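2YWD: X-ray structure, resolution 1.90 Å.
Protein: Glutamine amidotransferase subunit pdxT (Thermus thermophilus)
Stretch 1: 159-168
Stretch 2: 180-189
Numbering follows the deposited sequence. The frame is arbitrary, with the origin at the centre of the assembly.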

# COMPACT_ATOMS: atom_id res chain seq x y z
N VAL A 159 -2.74 8.24 -8.59
CA VAL A 159 -3.43 7.23 -7.78
C VAL A 159 -2.56 6.01 -7.52
O VAL A 159 -2.90 5.17 -6.68
CB VAL A 159 -4.76 6.79 -8.43
CG1 VAL A 159 -5.73 7.98 -8.48
CG2 VAL A 159 -4.52 6.23 -9.82
N LEU A 160 -1.45 5.90 -8.24
CA LEU A 160 -0.50 4.80 -8.04
C LEU A 160 0.88 5.44 -8.14
O LEU A 160 1.23 6.01 -9.17
CB LEU A 160 -0.64 3.72 -9.12
CG LEU A 160 0.37 2.56 -8.97
CD1 LEU A 160 0.10 1.83 -7.65
CD2 LEU A 160 0.24 1.58 -10.14
N VAL A 161 1.65 5.37 -7.06
CA VAL A 161 2.97 5.99 -7.05
C VAL A 161 4.03 5.03 -6.55
O VAL A 161 3.75 4.09 -5.81
CB VAL A 161 2.98 7.25 -6.17
CG1 VAL A 161 1.94 8.24 -6.65
CG2 VAL A 161 2.72 6.87 -4.71
N ARG A 162 5.27 5.28 -6.96
CA ARG A 162 6.39 4.44 -6.56
C ARG A 162 7.62 5.25 -6.17
O ARG A 162 7.94 6.26 -6.79
CB ARG A 162 6.75 3.48 -7.70
CG ARG A 162 8.01 2.66 -7.45
CD ARG A 162 8.30 1.69 -8.60
NE ARG A 162 9.56 0.97 -8.37
CZ ARG A 162 10.04 0.02 -9.17
NH1 ARG A 162 9.38 -0.35 -10.26
NH2 ARG A 162 11.19 -0.56 -8.88
N GLN A 163 8.29 4.79 -5.12
CA GLN A 163 9.50 5.42 -4.63
C GLN A 163 10.43 4.27 -4.29
O GLN A 163 10.36 3.70 -3.20
CB GLN A 163 9.22 6.24 -3.38
CG GLN A 163 10.46 6.81 -2.72
CD GLN A 163 10.16 7.50 -1.41
OE1 GLN A 163 9.54 8.57 -1.38
NE2 GLN A 163 10.58 6.89 -0.31
N GLY A 164 11.30 3.91 -5.24
CA GLY A 164 12.21 2.81 -5.01
C GLY A 164 11.43 1.51 -4.88
O GLY A 164 10.69 1.14 -5.79
N LYS A 165 11.58 0.83 -3.75
CA LYS A 165 10.87 -0.42 -3.53
C LYS A 165 9.59 -0.24 -2.72
O LYS A 165 9.07 -1.19 -2.14
CB LYS A 165 11.79 -1.43 -2.85
CG LYS A 165 12.83 -2.01 -3.81
CD LYS A 165 13.73 -3.02 -3.12
CE LYS A 165 14.58 -3.78 -4.14
NZ LYS A 165 15.38 -2.87 -5.00
N VAL A 166 9.08 0.99 -2.69
CA VAL A 166 7.85 1.32 -1.98
C VAL A 166 6.80 1.69 -3.02
O VAL A 166 6.99 2.61 -3.82
CB VAL A 166 8.04 2.52 -1.03
CG1 VAL A 166 6.72 2.87 -0.36
CG2 VAL A 166 9.09 2.19 0.02
N LEU A 167 5.69 0.96 -3.01
CA LEU A 167 4.60 1.17 -3.95
C LEU A 167 3.34 1.50 -3.16
O LEU A 167 3.10 0.92 -2.10
CB LEU A 167 4.38 -0.11 -4.76
CG LEU A 167 3.36 -0.08 -5.89
CD1 LEU A 167 3.84 0.87 -6.98
CD2 LEU A 167 3.19 -1.49 -6.45
N ALA A 168 2.53 2.43 -3.66
CA ALA A 168 1.31 2.81 -2.96
C ALA A 168 0.17 3.16 -3.92
O ALA A 168 0.38 3.81 -4.93
CB ALA A 168 1.58 3.99 -2.03
N ARG A 180 -2.10 -8.70 -11.99
CA ARG A 180 -0.97 -8.03 -12.63
C ARG A 180 -0.29 -6.93 -11.82
O ARG A 180 0.92 -6.73 -11.96
CB ARG A 180 -1.39 -7.48 -13.99
CG ARG A 180 -1.61 -8.58 -15.03
CD ARG A 180 -1.97 -7.95 -16.36
NE ARG A 180 -3.19 -7.16 -16.22
CZ ARG A 180 -3.44 -6.05 -16.90
NH1 ARG A 180 -2.55 -5.59 -17.78
NH2 ARG A 180 -4.57 -5.40 -16.70
N LEU A 181 -1.03 -6.19 -11.00
CA LEU A 181 -0.40 -5.15 -10.21
C LEU A 181 0.37 -5.82 -9.06
O LEU A 181 1.43 -5.34 -8.66
CB LEU A 181 -1.44 -4.16 -9.67
CG LEU A 181 -0.89 -2.92 -8.94
CD1 LEU A 181 0.28 -2.32 -9.73
CD2 LEU A 181 -2.02 -1.89 -8.77
N HIS A 182 -0.15 -6.93 -8.55
CA HIS A 182 0.54 -7.65 -7.48
C HIS A 182 1.83 -8.24 -8.04
O HIS A 182 2.87 -8.21 -7.38
CB HIS A 182 -0.34 -8.77 -6.91
CG HIS A 182 -1.38 -8.28 -5.95
ND1 HIS A 182 -2.51 -7.62 -6.35
CD2 HIS A 182 -1.44 -8.37 -4.60
CE1 HIS A 182 -3.24 -7.31 -5.29
NE2 HIS A 182 -2.61 -7.75 -4.21
N ARG A 183 1.77 -8.79 -9.25
CA ARG A 183 2.96 -9.37 -9.87
C ARG A 183 4.00 -8.28 -10.11
O ARG A 183 5.20 -8.48 -9.91
CB ARG A 183 2.60 -10.07 -11.19
CG ARG A 183 3.81 -10.58 -11.99
CD ARG A 183 4.65 -11.56 -11.18
NE ARG A 183 4.02 -12.88 -11.06
CZ ARG A 183 4.46 -13.84 -10.25
NH1 ARG A 183 5.52 -13.64 -9.49
NH2 ARG A 183 3.84 -15.02 -10.23
N TYR A 184 3.53 -7.11 -10.55
CA TYR A 184 4.42 -5.97 -10.79
C TYR A 184 5.20 -5.69 -9.50
O TYR A 184 6.41 -5.45 -9.52
CB TYR A 184 3.60 -4.74 -11.18
CG TYR A 184 4.39 -3.46 -11.29
CD1 TYR A 184 5.17 -3.19 -12.42
CD2 TYR A 184 4.38 -2.52 -10.26
CE1 TYR A 184 5.92 -2.01 -12.51
CE2 TYR A 184 5.13 -1.35 -10.34
CZ TYR A 184 5.90 -1.10 -11.46
OH TYR A 184 6.64 0.06 -11.54
N PHE A 185 4.49 -5.72 -8.38
CA PHE A 185 5.10 -5.48 -7.07
C PHE A 185 6.11 -6.57 -6.71
O PHE A 185 7.23 -6.27 -6.27
CB PHE A 185 4.02 -5.40 -5.98
CG PHE A 185 4.57 -5.35 -4.58
CD1 PHE A 185 5.50 -4.37 -4.22
CD2 PHE A 185 4.18 -6.28 -3.63
CE1 PHE A 185 6.03 -4.33 -2.93
CE2 PHE A 185 4.70 -6.25 -2.33
CZ PHE A 185 5.63 -5.27 -1.98
N LEU A 186 5.74 -7.83 -6.91
CA LEU A 186 6.65 -8.92 -6.58
C LEU A 186 7.91 -8.86 -7.43
O LEU A 186 9.01 -9.17 -6.96
CB LEU A 186 5.96 -10.27 -6.78
CG LEU A 186 4.74 -10.52 -5.89
CD1 LEU A 186 4.33 -11.99 -6.00
CD2 LEU A 186 5.07 -10.17 -4.44
N GLU A 187 7.76 -8.45 -8.69
CA GLU A 187 8.90 -8.34 -9.59
C GLU A 187 9.88 -7.28 -9.08
O GLU A 187 11.09 -7.51 -9.06
CB GLU A 187 8.43 -7.98 -11.00
CG GLU A 187 7.70 -9.12 -11.72
CD GLU A 187 8.65 -10.17 -12.29
OE1 GLU A 187 9.35 -9.87 -13.27
OE2 GLU A 187 8.69 -11.30 -11.74
N LEU A 188 9.37 -6.13 -8.65
CA LEU A 188 10.24 -5.08 -8.16
C LEU A 188 10.85 -5.45 -6.80
O LEU A 188 11.90 -4.93 -6.42
CB LEU A 188 9.48 -3.74 -8.07
CG LEU A 188 8.45 -3.47 -6.98
CD1 LEU A 188 9.16 -3.13 -5.67
CD2 LEU A 188 7.57 -2.30 -7.40
N ALA A 189 10.20 -6.37 -6.09
CA ALA A 189 10.70 -6.83 -4.79
C ALA A 189 11.73 -7.94 -5.00
O ALA A 189 12.39 -8.37 -4.06
CB ALA A 189 9.55 -7.34 -3.94

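The contact joins a β hairpin to the helix that packs across one of its faces. Strand 166-168 and helix 180-189 run nearly antiparallel (166°), with a closest axial approach of 9.9 Å, and the two stretches together bury 457 Å². The hairpin is closed by a type II' turn from Gln163 to Val166, with Val166 N to Gln163 O at 3.0 Å and Gln163 N to Val166 O at 2.9 Å; Gly164 sits at phi 66°, a positive value that favours glycine.

Leu188 has the largest area covered, 91 Å². Its CA-to-CB bond points toward the hairpin, and its p/p rotamer places CD1 4.2 Å from Lys165 CB. The lysine chain also brings CE to 3.7 Å from Leu188 O, so its aliphatic length covers the end of the contact while the residue remains exposed.

Leu167, with 76 Å² covered, anchors the buried part. From a t/p rotamer its CD2 lies 4.0 Å from Phe185 CB, 4.1 Å from Tyr184 CD2, at the edge of that ring, and 4.5 Å from Leu181 CD1. A branched apolar side chain suits this site because one methyl reaches three helix residues. Leu160 extends the apolar packing, its CD2 3.9 Å from Leu181 CD1.

Arg162, with 64 Å² covered, supplies the polar link. Its chi1 to chi4 all lie near 180°, so the extended chain carries the guanidinium to the helix. There NH1 donates a hydrogen bond to Tyr184 OH (3.1 Å, 150°), near the guanidinium plane, while Leu188 CB covers one face, 3.7 Å from Arg162 NH2. Within the hairpin, Arg162 NE donates to Gly164 O (2.8 Å, 158°), tying the same group to the turn. Tyr184 thus combines a ring edge against Leu167 with a hydroxyl that accepts from Arg162.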